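Side-chain contacts in cysteine desulfurase (Stenotrophomonas maltophilia, PDB 6WCI), which probably removes sulfur from L-cysteine with the help of pyridoxal 5'-phosphate, leaving L-alanine and handing the sulfur to a carrier: residues Ala23-Trp26 / Asp27-Arg30; Leu31-Pro34 / Leu35-Arg38; Gly221-Ala224 / Val225-Lys229; Tyr312-Gln315 / Leu316-Asn320. All coordinates share one frame; numbering follows the deposited sequence.

Contact 1: Ala23-Trp26 / Asp27-Arg30; sequences APDW and DRVR
D25 and D27 meet where the chain enters helix 26-30, and the polar contacts come first. The carboxylate of D25 turns back over the first turn: its CG stands anti to the backbone N (chi1 176°), which brings OD1 to 3.3 Å from D27 N. D25 occupies the N-cap position, and its carboxylate caps D27 N through this weak, bent bond. The other oxygen, OD2, lies against the aliphatic start of R28, 3.3 Å from its CB. The guanidinium of R28 does not return to this carboxylate; it runs off to form a salt bridge with D32. OD1 of D25 and OD2 of D27 are 4.1 Å apart, two like charges that probably repel mildly, and a sulfate ion lies close to the D27 side chain.

Backbone bonds then carry the turn onward. V29 N donates to D25 O at 3.1 Å, and R30 N reaches W26 O with a nearly straight N-H...O angle of 165°.

On the side facing helices 300-316 and 318-336 the contacts are apolar. P24 sets CG over one face of the W26 indole, near its rim, while W26 and V29 run alongside each other, with CE3 of the indole 4.1 Å from V29 CG2. That same methyl sits 3.1 Å from D25 O, a tight fit. Outside the turn, R324 makes a cation-pi contact with W26, and L316 packs on both W26 and V29.

Together these features make an aspartate N-cap starting a short amphipathic helix, whose apolar side rests on those two helices.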
ATOM      1  N   ALA B  23     -17.641   0.970  31.439  1.00 92.23           N
ATOM      2  CA  ALA B  23     -18.265   2.124  30.797  1.00 90.42           C
ATOM      3  C   ALA B  23     -17.246   3.238  30.568  1.00 90.16           C
ATOM      4  O   ALA B  23     -16.534   3.623  31.492  1.00 92.52           O
ATOM      5  CB  ALA B  23     -19.430   2.634  31.639  1.00 90.42           C
ATOM      6  N   PRO B  24     -17.164   3.743  29.326  1.00 86.79           N
ATOM      7  CA  PRO B  24     -16.273   4.877  29.046  1.00 80.88           C
ATOM      8  C   PRO B  24     -17.000   6.215  29.002  1.00 74.85           C
ATOM      9  O   PRO B  24     -18.190   6.278  28.676  1.00 77.03           O
ATOM     10  CB  PRO B  24     -15.679   4.526  27.672  1.00 78.64           C
ATOM     11  CG  PRO B  24     -16.461   3.301  27.175  1.00 80.72           C
ATOM     12  CD  PRO B  24     -17.638   3.120  28.083  1.00 85.94           C
ATOM     13  N   ASP B  25     -16.286   7.289  29.331  1.00 67.67           N
ATOM     14  CA  ASP B  25     -16.803   8.652  29.224  1.00 61.42           C
ATOM     15  C   ASP B  25     -16.769   9.047  27.754  1.00 54.25           C
ATOM     16  O   ASP B  25     -15.713   9.398  27.221  1.00 57.98           O
ATOM     17  CB  ASP B  25     -15.968   9.604  30.075  1.00 61.59           C
ATOM     18  CG  ASP B  25     -16.390  11.061  29.933  1.00 67.39           C
ATOM     19  OD1 ASP B  25     -17.439  11.351  29.318  1.00 70.24           O
ATOM     20  OD2 ASP B  25     -15.658  11.927  30.454  1.00 74.58           O
ATOM     21  N   TRP B  26     -17.927   9.014  27.096  1.00 52.90           N
ATOM     22  CA  TRP B  26     -17.947   9.161  25.643  1.00 54.27           C
ATOM     23  C   TRP B  26     -17.675  10.598  25.206  1.00 51.93           C
ATOM     24  O   TRP B  26     -17.142  10.814  24.111  1.00 49.71           O
ATOM     25  CB  TRP B  26     -19.280   8.662  25.078  1.00 53.95           C
ATOM     26  CG  TRP B  26     -19.412   7.178  25.161  1.00 54.98           C
ATOM     27  CD1 TRP B  26     -20.279   6.466  25.942  1.00 62.30           C
ATOM     28  CD2 TRP B  26     -18.635   6.213  24.441  1.00 52.02           C
ATOM     29  NE1 TRP B  26     -20.095   5.117  25.741  1.00 61.28           N
ATOM     30  CE2 TRP B  26     -19.090   4.937  24.828  1.00 61.29           C
ATOM     31  CE3 TRP B  26     -17.599   6.305  23.506  1.00 51.84           C
ATOM     32  CZ2 TRP B  26     -18.543   3.759  24.313  1.00 61.78           C
ATOM     33  CZ3 TRP B  26     -17.061   5.130  22.989  1.00 55.28           C
ATOM     34  CH2 TRP B  26     -17.533   3.879  23.395  1.00 51.19           C
ATOM     35  N   ASP B  27     -18.035  11.584  26.034  1.00 54.01           N
ATOM     36  CA  ASP B  27     -17.685  12.972  25.732  1.00 52.22           C
ATOM     37  C   ASP B  27     -16.176  13.163  25.700  1.00 48.97           C
ATOM     38  O   ASP B  27     -15.647  13.864  24.828  1.00 44.36           O
ATOM     39  CB  ASP B  27     -18.324  13.904  26.759  1.00 62.19           C
ATOM     40  CG  ASP B  27     -19.832  13.884  26.688  1.00 78.76           C
ATOM     41  OD1 ASP B  27     -20.366  14.218  25.610  1.00 84.65           O
ATOM     42  OD2 ASP B  27     -20.485  13.513  27.691  1.00 85.48           O
ATOM     43  N   ARG B  28     -15.466  12.551  26.645  1.00 48.72           N
ATOM     44  CA  ARG B  28     -14.015  12.645  26.651  1.00 50.36           C
ATOM     45  C   ARG B  28     -13.407  11.871  25.489  1.00 46.65           C
ATOM     46  O   ARG B  28     -12.373  12.283  24.955  1.00 47.01           O
ATOM     47  CB  ARG B  28     -13.470  12.140  27.986  1.00 46.97           C
ATOM     48  CG  ARG B  28     -11.964  11.954  28.023  1.00 46.32           C
ATOM     49  CD  ARG B  28     -11.229  13.292  28.047  1.00 44.32           C
ATOM     50  NE  ARG B  28      -9.791  13.094  27.917  1.00 42.72           N
ATOM     51  CZ  ARG B  28      -9.182  12.882  26.765  1.00 41.76           C
ATOM     52  NH1 ARG B  28      -9.892  12.835  25.646  1.00 43.59           N
ATOM     53  NH2 ARG B  28      -7.868  12.707  26.730  1.00 43.97           N
ATOM     54  N   VAL B  29     -14.046  10.772  25.064  1.00 47.84           N
ATOM     55  CA  VAL B  29     -13.521   9.994  23.938  1.00 47.00           C
ATOM     56  C   VAL B  29     -13.562  10.812  22.650  1.00 41.40           C
ATOM     57  O   VAL B  29     -12.587  10.847  21.890  1.00 37.58           O
ATOM     58  CB  VAL B  29     -14.290   8.667  23.785  1.00 50.95           C
ATOM     59  CG1 VAL B  29     -13.813   7.913  22.544  1.00 47.30           C
ATOM     60  CG2 VAL B  29     -14.130   7.795  25.025  1.00 53.37           C
ATOM     61  N   ARG B  30     -14.688  11.484  22.391  1.00 40.41           N
ATOM     62  CA  ARG B  30     -14.828  12.315  21.195  1.00 43.39           C
ATOM     63  C   ARG B  30     -13.777  13.427  21.129  1.00 39.36           C
ATOM     64  O   ARG B  30     -13.406  13.860  20.034  1.00 36.73           O
ATOM     65  CB  ARG B  30     -16.239  12.918  21.148  1.00 40.87           C
ATOM     66  CG  ARG B  30     -16.421  14.068  20.145  1.00 41.70           C
ATOM     67  CD  ARG B  30     -17.850  14.630  20.112  1.00 46.28           C
ATOM     68  NE  ARG B  30     -17.947  15.718  19.145  1.00 44.80           N
ATOM     69  CZ  ARG B  30     -18.364  15.596  17.889  1.00 46.79           C
ATOM     70  NH1 ARG B  30     -18.770  14.418  17.403  1.00 44.04           N
ATOM     71  NH2 ARG B  30     -18.395  16.674  17.121  1.00 47.60           N
TER

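Contact 2: Leu31-Pro34 / Leu35-Arg38; sequences LDFP and LLMR
L36 carries CG anti to the carbonyl carbon (chi1 -53°), and this torsion lays its branch against F33 CB. CD1 of L36 approaches F33 CB to 3.6 Å, and its CG follows at 3.9 Å from the same carbon. The contact is made at CB, while the phenyl group itself reaches away from the turn, directed there by the F33 chi1 of -65°. M37 sets its own CB 3.4 Å from P34 O.

Backbone bonds close the turn. L36 N gives a weak bond to F33 O at 3.3 Å, and M37 N donates to P34 O at 3.2 Å with an N-H...O angle of 162°. A third link, R38 N to L35 O at 3.0 Å, continues the same spacing of three residues, the pattern of a 3-10 turn. P34 suits the beginning of such a turn, since its ring nitrogen has no hydrogen to give.

The turn links helix 26-30 to strand 39-40. Around it, the F33 ring meets that of Y405, which also touches L36, while L35 packs on L45 of strand 43-47 and P34 on I61 of helix 58-70. R69 and R70 of the second subunit pack on P34 and L35, placing this short 3-10 segment at the dimer interface.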
ATOM      1  N   LEU B  31     -13.309  13.923  22.274  1.00 39.67           N
ATOM      2  CA  LEU B  31     -12.300  14.981  22.239  1.00 43.22           C
ATOM      3  C   LEU B  31     -10.949  14.488  21.738  1.00 46.01           C
ATOM      4  O   LEU B  31     -10.088  15.311  21.403  1.00 39.15           O
ATOM      5  CB  LEU B  31     -12.132  15.608  23.622  1.00 38.46           C
ATOM      6  CG  LEU B  31     -13.384  16.232  24.242  1.00 43.56           C
ATOM      7  CD1 LEU B  31     -13.047  16.862  25.584  1.00 45.80           C
ATOM      8  CD2 LEU B  31     -14.006  17.253  23.305  1.00 43.07           C
ATOM      9  N   ASP B  32     -10.748  13.172  21.673  1.00 41.28           N
ATOM     10  CA  ASP B  32      -9.517  12.628  21.116  1.00 44.12           C
ATOM     11  C   ASP B  32      -9.405  12.828  19.616  1.00 43.14           C
ATOM     12  O   ASP B  32      -8.324  12.610  19.067  1.00 38.33           O
ATOM     13  CB  ASP B  32      -9.415  11.131  21.414  1.00 45.07           C
ATOM     14  CG  ASP B  32      -8.946  10.856  22.814  1.00 43.15           C
ATOM     15  OD1 ASP B  32      -8.251  11.720  23.381  1.00 46.53           O
ATOM     16  OD2 ASP B  32      -9.279   9.782  23.348  1.00 51.57           O
ATOM     17  N   PHE B  33     -10.486  13.223  18.944  1.00 45.69           N
ATOM     18  CA  PHE B  33     -10.544  13.273  17.487  1.00 30.53           C
ATOM     19  C   PHE B  33     -10.512  14.725  17.031  1.00 37.97           C
ATOM     20  O   PHE B  33     -11.561  15.376  16.955  1.00 33.75           O
ATOM     21  CB  PHE B  33     -11.809  12.568  16.986  1.00 31.68           C
ATOM     22  CG  PHE B  33     -11.823  11.085  17.270  1.00 32.11           C
ATOM     23  CD1 PHE B  33     -12.176  10.605  18.527  1.00 37.51           C
ATOM     24  CD2 PHE B  33     -11.476  10.172  16.279  1.00 31.37           C
ATOM     25  CE1 PHE B  33     -12.186   9.231  18.793  1.00 35.70           C
ATOM     26  CE2 PHE B  33     -11.489   8.794  16.527  1.00 33.68           C
ATOM     27  CZ  PHE B  33     -11.842   8.322  17.783  1.00 42.55           C
ATOM     28  N   PRO B  34      -9.339  15.274  16.700  1.00 36.59           N
ATOM     29  CA  PRO B  34      -9.253  16.729  16.499  1.00 37.23           C
ATOM     30  C   PRO B  34     -10.032  17.237  15.298  1.00 33.47           C
ATOM     31  O   PRO B  34     -10.474  18.391  15.325  1.00 35.35           O
ATOM     32  CB  PRO B  34      -7.745  16.974  16.344  1.00 34.83           C
ATOM     33  CG  PRO B  34      -7.191  15.667  15.857  1.00 33.55           C
ATOM     34  CD  PRO B  34      -8.037  14.606  16.523  1.00 37.81           C
ATOM     35  N   LEU B  35     -10.257  16.413  14.268  1.00 36.79           N
ATOM     36  CA  LEU B  35     -10.940  16.897  13.067  1.00 32.84           C
ATOM     37  C   LEU B  35     -12.385  17.299  13.349  1.00 40.60           C
ATOM     38  O   LEU B  35     -12.896  18.240  12.728  1.00 40.57           O
ATOM     39  CB  LEU B  35     -10.890  15.834  11.969  1.00 29.36           C
ATOM     40  CG  LEU B  35     -11.584  16.133  10.628  1.00 35.10           C
ATOM     41  CD1 LEU B  35     -10.829  15.469   9.500  1.00 31.69           C
ATOM     42  CD2 LEU B  35     -13.071  15.691  10.600  1.00 32.08           C
ATOM     43  N   LEU B  36     -13.062  16.598  14.263  1.00 43.84           N
ATOM     44  CA  LEU B  36     -14.458  16.894  14.570  1.00 41.89           C
ATOM     45  C   LEU B  36     -14.672  18.327  15.051  1.00 42.65           C
ATOM     46  O   LEU B  36     -15.825  18.765  15.125  1.00 44.74           O
ATOM     47  CB  LEU B  36     -14.978  15.895  15.616  1.00 35.45           C
ATOM     48  CG  LEU B  36     -14.766  14.415  15.248  1.00 38.70           C
ATOM     49  CD1 LEU B  36     -15.256  13.472  16.342  1.00 40.35           C
ATOM     50  CD2 LEU B  36     -15.435  14.078  13.933  1.00 35.20           C
ATOM     51  N   MET B  37     -13.603  19.067  15.364  1.00 34.96           N
ATOM     52  CA  MET B  37     -13.709  20.450  15.818  1.00 36.22           C
ATOM     53  C   MET B  37     -13.930  21.430  14.669  1.00 37.00           C
ATOM     54  O   MET B  37     -14.390  22.551  14.912  1.00 38.72           O
ATOM     55  CB  MET B  37     -12.444  20.836  16.606  1.00 45.05           C
ATOM     56  CG  MET B  37     -12.558  22.102  17.446  1.00 54.27           C
ATOM     57  SD  MET B  37     -11.172  22.357  18.586  1.00 59.82           S
ATOM     58  CE  MET B  37     -11.390  20.941  19.669  1.00 63.55           C
ATOM     59  N   ARG B  38     -13.683  21.020  13.424  1.00 36.14           N
ATOM     60  CA  ARG B  38     -13.686  21.981  12.330  1.00 46.48           C
ATOM     61  C   ARG B  38     -15.102  22.335  11.881  1.00 49.36           C
ATOM     62  O   ARG B  38     -16.080  21.646  12.183  1.00 42.50           O
ATOM     63  CB  ARG B  38     -12.918  21.454  11.126  1.00 37.58           C
ATOM     64  CG  ARG B  38     -13.584  20.265  10.435  1.00 40.72           C
ATOM     65  CD  ARG B  38     -13.071  20.111   9.009  1.00 42.61           C
ATOM     66  NE  ARG B  38     -13.557  21.188   8.147  1.00 43.31           N
ATOM     67  CZ  ARG B  38     -13.200  21.337   6.877  1.00 44.68           C
ATOM     68  NH1 ARG B  38     -12.336  20.481   6.330  1.00 37.57           N
ATOM     69  NH2 ARG B  38     -13.702  22.335   6.154  1.00 39.73           N
TER

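Contact 3: Gly221-Ala224 / Val225-Lys229; sequences GSQA and VPHRK
The bend that follows strand 216-220 belongs to the cofactor site of this class-V aminotransferase family member, a fold-type I pyridoxal-phosphate enzyme: NE2 of Q223 donates to O3 of the modified lysine LLP at position 246, and also to A51 O. Within the bend, Q223 and H227 lie side by side and point the same way, with amide and imidazole planes only 20° apart. OE1 of Q223 is 3.7 Å from H227 NE2, while Q223 O lies at the ring edge, 3.1 Å from H227 CD2. The ring is held from its other nitrogen, ND1, by E325, and P226 CB sits over one face. This contact therefore places H227 beside a residue that touches the cofactor directly.

Backbone bonds fold the chain into consecutive turns. V225 N makes a weak bond to G221 O at 3.3 Å, the same oxygen that takes A224 N at 2.9 Å. P226, which has no N-H to offer, instead lays CD against S222 O at 3.5 Å.

R228 has its CG between the backbone N and the carbonyl carbon (chi1 67°), the crowded position, which brings CG within 3.4 Å of A224 O; its guanidinium goes on to a salt bridge with E350. A224 O is gripped twice: H227 N stands above the carbonyl plane, whereas R228 N arrives almost in line with C=O, at 3.1 Å.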
ATOM      1  N   GLY B 221     -14.466  -8.537   6.569  1.00 38.68           N
ATOM      2  CA  GLY B 221     -14.761  -7.951   7.858  1.00 41.10           C
ATOM      3  C   GLY B 221     -14.593  -6.445   7.917  1.00 39.42           C
ATOM      4  O   GLY B 221     -14.465  -5.887   9.013  1.00 41.73           O
ATOM      5  N   SER B 222     -14.618  -5.774   6.758  1.00 36.89           N
ATOM      6  CA  SER B 222     -14.217  -4.365   6.706  1.00 39.64           C
ATOM      7  C   SER B 222     -15.128  -3.475   7.537  1.00 46.38           C
ATOM      8  O   SER B 222     -14.665  -2.471   8.100  1.00 38.30           O
ATOM      9  CB  SER B 222     -14.201  -3.859   5.265  1.00 35.78           C
ATOM     10  OG  SER B 222     -13.548  -4.774   4.411  1.00 42.14           O
ATOM     11  N   GLN B 223     -16.420  -3.804   7.607  1.00 40.38           N
ATOM     12  CA  GLN B 223     -17.362  -3.053   8.421  1.00 46.70           C
ATOM     13  C   GLN B 223     -17.666  -3.730   9.749  1.00 49.76           C
ATOM     14  O   GLN B 223     -18.496  -3.221  10.508  1.00 47.02           O
ATOM     15  CB  GLN B 223     -18.668  -2.816   7.653  1.00 48.01           C
ATOM     16  CG  GLN B 223     -18.503  -1.994   6.389  1.00 51.45           C
ATOM     17  CD  GLN B 223     -18.199  -0.537   6.680  1.00 56.82           C
ATOM     18  OE1 GLN B 223     -18.426  -0.057   7.791  1.00 61.36           O
ATOM     19  NE2 GLN B 223     -17.686   0.175   5.682  1.00 50.17           N
ATOM     20  N   ALA B 224     -17.010  -4.850  10.052  1.00 43.39           N
ATOM     21  CA  ALA B 224     -17.190  -5.529  11.332  1.00 45.18           C
ATOM     22  C   ALA B 224     -16.258  -4.998  12.425  1.00 44.26           C
ATOM     23  O   ALA B 224     -16.719  -4.526  13.470  1.00 46.00           O
ATOM     24  CB  ALA B 224     -16.983  -7.032  11.156  1.00 39.40           C
ATOM     25  N   VAL B 225     -14.951  -5.078  12.204  1.00 46.74           N
ATOM     26  CA  VAL B 225     -13.973  -4.823  13.264  1.00 42.37           C
ATOM     27  C   VAL B 225     -13.961  -3.389  13.789  1.00 43.46           C
ATOM     28  O   VAL B 225     -13.507  -3.192  14.924  1.00 51.64           O
ATOM     29  CB  VAL B 225     -12.564  -5.237  12.817  1.00 40.07           C
ATOM     30  CG1 VAL B 225     -12.570  -6.708  12.461  1.00 36.94           C
ATOM     31  CG2 VAL B 225     -12.109  -4.398  11.653  1.00 37.36           C
ATOM     32  N   PRO B 226     -14.431  -2.359  13.068  1.00 44.59           N
ATOM     33  CA  PRO B 226     -14.526  -1.043  13.719  1.00 47.24           C
ATOM     34  C   PRO B 226     -15.763  -0.848  14.578  1.00 54.72           C
ATOM     35  O   PRO B 226     -15.798   0.119  15.349  1.00 55.08           O
ATOM     36  CB  PRO B 226     -14.522  -0.057  12.544  1.00 47.59           C
ATOM     37  CG  PRO B 226     -14.957  -0.821  11.374  1.00 45.71           C
ATOM     38  CD  PRO B 226     -14.697  -2.258  11.616  1.00 41.07           C
ATOM     39  N   HIS B 227     -16.756  -1.737  14.499  1.00 54.56           N
ATOM     40  CA  HIS B 227     -18.044  -1.519  15.141  1.00 59.05           C
ATOM     41  C   HIS B 227     -18.421  -2.571  16.176  1.00 60.91           C
ATOM     42  O   HIS B 227     -19.375  -2.349  16.934  1.00 64.67           O
ATOM     43  CB  HIS B 227     -19.157  -1.441  14.081  1.00 61.12           C
ATOM     44  CG  HIS B 227     -18.943  -0.358  13.071  1.00 66.22           C
ATOM     45  ND1 HIS B 227     -19.168   0.974  13.349  1.00 68.96           N
ATOM     46  CD2 HIS B 227     -18.506  -0.407  11.791  1.00 64.62           C
ATOM     47  CE1 HIS B 227     -18.891   1.696  12.279  1.00 70.08           C
ATOM     48  NE2 HIS B 227     -18.487   0.882  11.319  1.00 66.45           N
ATOM     49  N   ARG B 228     -17.707  -3.692  16.240  1.00 55.45           N
ATOM     50  CA  ARG B 228     -18.016  -4.735  17.205  1.00 54.93           C
ATOM     51  C   ARG B 228     -16.755  -5.526  17.507  1.00 56.00           C
ATOM     52  O   ARG B 228     -15.780  -5.493  16.750  1.00 59.62           O
ATOM     53  CB  ARG B 228     -19.099  -5.674  16.680  1.00 50.74           C
ATOM     54  CG  ARG B 228     -18.621  -6.483  15.490  1.00 49.92           C
ATOM     55  CD  ARG B 228     -19.785  -7.050  14.705  1.00 52.61           C
ATOM     56  NE  ARG B 228     -20.476  -8.099  15.441  1.00 59.32           N
ATOM     57  CZ  ARG B 228     -21.653  -7.954  16.037  1.00 62.04           C
ATOM     58  NH1 ARG B 228     -22.288  -6.788  15.996  1.00 63.58           N
ATOM     59  NH2 ARG B 228     -22.193  -8.979  16.676  1.00 63.65           N
ATOM     60  N   LYS B 229     -16.786  -6.246  18.626  1.00 55.15           N
ATOM     61  CA  LYS B 229     -15.692  -7.149  18.942  1.00 58.86           C
ATOM     62  C   LYS B 229     -15.762  -8.350  18.021  1.00 51.08           C
ATOM     63  O   LYS B 229     -16.801  -9.007  17.924  1.00 50.08           O
ATOM     64  CB  LYS B 229     -15.726  -7.601  20.398  1.00 62.21           C
ATOM     65  CG  LYS B 229     -14.514  -8.476  20.720  1.00 64.03           C
ATOM     66  CD  LYS B 229     -14.245  -8.640  22.202  1.00 68.85           C
ATOM     67  CE  LYS B 229     -12.930  -9.378  22.436  1.00 75.09           C
ATOM     68  NZ  LYS B 229     -12.869 -10.703  21.737  1.00 75.68           N
TER

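Contact 4: Tyr312-Gln315 / Leu316-Asn320; sequences YLQQ and LGQEN
L316 lays its isobutyl group against the ring of Y312 one turn earlier, at the end of helix 300-316, where a glycine breaks the helix and a new one, 318-336, begins at once. The two side chains cross obliquely: CD1 of L316 is 3.9 Å from Y312 CE2, and its CG is 3.5 Å from Y312 O. With CG anti to the backbone N (chi1 -174°), the tyrosine swings its ring along the helix toward L316, while its hydroxyl goes beyond the pair and turns to D32. Helix 26-30 lies against this apolar patch.

The last turn is closed by L316 N donating to Y312 O at 3.0 Å, followed by G317 N to L313 O at the same length but with a more bent N-H. G317 then leaves helical geometry with positive phi (99°) and serves as the N-cap position of the next helix. With the backbone turned this way, a beta carbon would collide with the carbonyl oxygen of L316, which accounts for the glycine.

Across the break, Q314 and Q318 run side by side, their amide planes 59° apart. NE2 of Q318 stands 3.8 Å from Q314 CG, a contact with the aliphatic part of its neighbour, and F100 of helix 81-101 packs on both glutamines.

N320 ties the new helix back to the old one: its ND2 donates to L316 O at 2.8 Å, in the carbonyl plane and almost straight.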
ATOM      1  N   TYR B 312      -6.060   1.525  20.694  1.00 39.35           N
ATOM      2  CA  TYR B 312      -7.059   2.492  21.141  1.00 40.32           C
ATOM      3  C   TYR B 312      -8.431   1.840  21.256  1.00 44.62           C
ATOM      4  O   TYR B 312      -9.144   2.053  22.243  1.00 43.72           O
ATOM      5  CB  TYR B 312      -7.096   3.682  20.182  1.00 37.54           C
ATOM      6  CG  TYR B 312      -7.987   4.833  20.617  1.00 39.35           C
ATOM      7  CD1 TYR B 312      -7.479   5.892  21.366  1.00 38.84           C
ATOM      8  CD2 TYR B 312      -9.331   4.869  20.256  1.00 38.03           C
ATOM      9  CE1 TYR B 312      -8.297   6.961  21.764  1.00 37.93           C
ATOM     10  CE2 TYR B 312     -10.155   5.926  20.655  1.00 43.45           C
ATOM     11  CZ  TYR B 312      -9.635   6.963  21.401  1.00 43.04           C
ATOM     12  OH  TYR B 312     -10.461   8.002  21.780  1.00 46.10           O
ATOM     13  N   LEU B 313      -8.803   1.020  20.272  1.00 45.59           N
ATOM     14  CA  LEU B 313     -10.111   0.367  20.305  1.00 43.19           C
ATOM     15  C   LEU B 313     -10.163  -0.730  21.361  1.00 44.74           C
ATOM     16  O   LEU B 313     -11.192  -0.918  22.020  1.00 48.18           O
ATOM     17  CB  LEU B 313     -10.447  -0.197  18.925  1.00 43.07           C
ATOM     18  CG  LEU B 313     -10.735   0.854  17.849  1.00 42.60           C
ATOM     19  CD1 LEU B 313     -10.887   0.222  16.481  1.00 43.27           C
ATOM     20  CD2 LEU B 313     -11.986   1.631  18.223  1.00 44.98           C
ATOM     21  N   GLN B 314      -9.073  -1.475  21.540  1.00 49.04           N
ATOM     22  CA  GLN B 314      -9.052  -2.446  22.629  1.00 50.97           C
ATOM     23  C   GLN B 314      -9.136  -1.751  23.985  1.00 50.84           C
ATOM     24  O   GLN B 314      -9.764  -2.270  24.915  1.00 47.49           O
ATOM     25  CB  GLN B 314      -7.807  -3.327  22.541  1.00 50.07           C
ATOM     26  CG  GLN B 314      -7.920  -4.424  21.488  1.00 57.76           C
ATOM     27  CD  GLN B 314      -6.712  -5.352  21.455  1.00 61.01           C
ATOM     28  OE1 GLN B 314      -6.759  -6.463  21.987  1.00 62.84           O
ATOM     29  NE2 GLN B 314      -5.622  -4.899  20.820  1.00 55.14           N
ATOM     30  N   GLN B 315      -8.525  -0.567  24.113  1.00 51.46           N
ATOM     31  CA  GLN B 315      -8.588   0.170  25.376  1.00 54.05           C
ATOM     32  C   GLN B 315     -10.006   0.634  25.683  1.00 49.03           C
ATOM     33  O   GLN B 315     -10.458   0.554  26.833  1.00 49.56           O
ATOM     34  CB  GLN B 315      -7.642   1.373  25.345  1.00 62.47           C
ATOM     35  CG  GLN B 315      -6.168   1.025  25.473  1.00 71.44           C
ATOM     36  CD  GLN B 315      -5.844   0.357  26.789  1.00 81.10           C
ATOM     37  OE1 GLN B 315      -5.494  -0.824  26.827  1.00 77.76           O
ATOM     38  NE2 GLN B 315      -5.957   1.112  27.882  1.00 87.33           N
ATOM     39  N   LEU B 316     -10.711   1.167  24.681  1.00 50.96           N
ATOM     40  CA  LEU B 316     -12.110   1.523  24.892  1.00 60.82           C
ATOM     41  C   LEU B 316     -12.923   0.298  25.269  1.00 60.91           C
ATOM     42  O   LEU B 316     -13.793   0.361  26.145  1.00 58.84           O
ATOM     43  CB  LEU B 316     -12.705   2.160  23.637  1.00 61.51           C
ATOM     44  CG  LEU B 316     -12.203   3.488  23.092  1.00 61.37           C
ATOM     45  CD1 LEU B 316     -13.260   4.048  22.154  1.00 57.92           C
ATOM     46  CD2 LEU B 316     -11.889   4.463  24.216  1.00 67.02           C
ATOM     47  N   GLY B 317     -12.638  -0.831  24.630  1.00 59.15           N
ATOM     48  CA  GLY B 317     -13.498  -1.989  24.731  1.00 58.26           C
ATOM     49  C   GLY B 317     -14.405  -2.076  23.522  1.00 52.28           C
ATOM     50  O   GLY B 317     -15.329  -1.270  23.370  1.00 49.52           O
ATOM     51  N   GLN B 318     -14.135  -3.047  22.646  1.00 40.91           N
ATOM     52  CA  GLN B 318     -14.946  -3.214  21.446  1.00 54.00           C
ATOM     53  C   GLN B 318     -16.407  -3.464  21.797  1.00 51.88           C
ATOM     54  O   GLN B 318     -17.311  -2.962  21.115  1.00 49.42           O
ATOM     55  CB  GLN B 318     -14.392  -4.358  20.592  1.00 53.85           C
ATOM     56  CG  GLN B 318     -12.909  -4.248  20.242  1.00 61.32           C
ATOM     57  CD  GLN B 318     -12.028  -5.154  21.100  1.00 68.99           C
ATOM     58  OE1 GLN B 318     -12.084  -5.100  22.332  1.00 78.18           O
ATOM     59  NE2 GLN B 318     -11.212  -5.995  20.449  1.00 56.65           N
ATOM     60  N   GLU B 319     -16.662  -4.233  22.862  1.00 58.95           N
ATOM     61  CA  GLU B 319     -18.036  -4.404  23.335  1.00 60.71           C
ATOM     62  C   GLU B 319     -18.643  -3.068  23.741  1.00 58.16           C
ATOM     63  O   GLU B 319     -19.830  -2.818  23.500  1.00 56.34           O
ATOM     64  CB  GLU B 319     -18.085  -5.378  24.513  1.00 62.95           C
ATOM     65  CG  GLU B 319     -17.887  -6.831  24.146  1.00 72.66           C
ATOM     66  CD  GLU B 319     -16.465  -7.306  24.378  1.00 84.49           C
ATOM     67  OE1 GLU B 319     -15.536  -6.462  24.405  1.00 87.14           O
ATOM     68  OE2 GLU B 319     -16.280  -8.533  24.538  1.00 88.09           O
ATOM     69  N   ASN B 320     -17.846  -2.199  24.367  1.00 55.75           N
ATOM     70  CA  ASN B 320     -18.354  -0.884  24.756  1.00 53.92           C
ATOM     71  C   ASN B 320     -18.705  -0.053  23.529  1.00 51.96           C
ATOM     72  O   ASN B 320     -19.693   0.685  23.531  1.00 50.75           O
ATOM     73  CB  ASN B 320     -17.326  -0.154  25.624  1.00 50.42           C
ATOM     74  CG  ASN B 320     -17.163  -0.779  26.995  1.00 52.67           C
ATOM     75  OD1 ASN B 320     -18.132  -1.221  27.606  1.00 62.69           O
ATOM     76  ND2 ASN B 320     -15.926  -0.822  27.486  1.00 50.04           N
TER

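How the contacts relate
Contacts 1 and 2 follow directly along the chain, their centres 13 Å apart, and touch where R30 NH1 packs 3.8 Å from L36 CD1. Both lean on contact 4. V29 CG1 is 3.4 Å from Y312 OH, and W26 CZ2 lies 3.4 Å from N320 O; from contact 2, D32 OD2 and Y312 OH approach to 2.7 Å, a probable hydrogen bond. Contact 4 also reaches contact 3, with K229 CA 3.5 Å from Q318 CB. Contact 3 reaches the pyridoxal phosphate group through Q223. It stays about 9 Å, between nearest atoms, from contacts 1 and 2, so the helix break of contact 4 bridges the N-terminal segment and the cofactor-side bend.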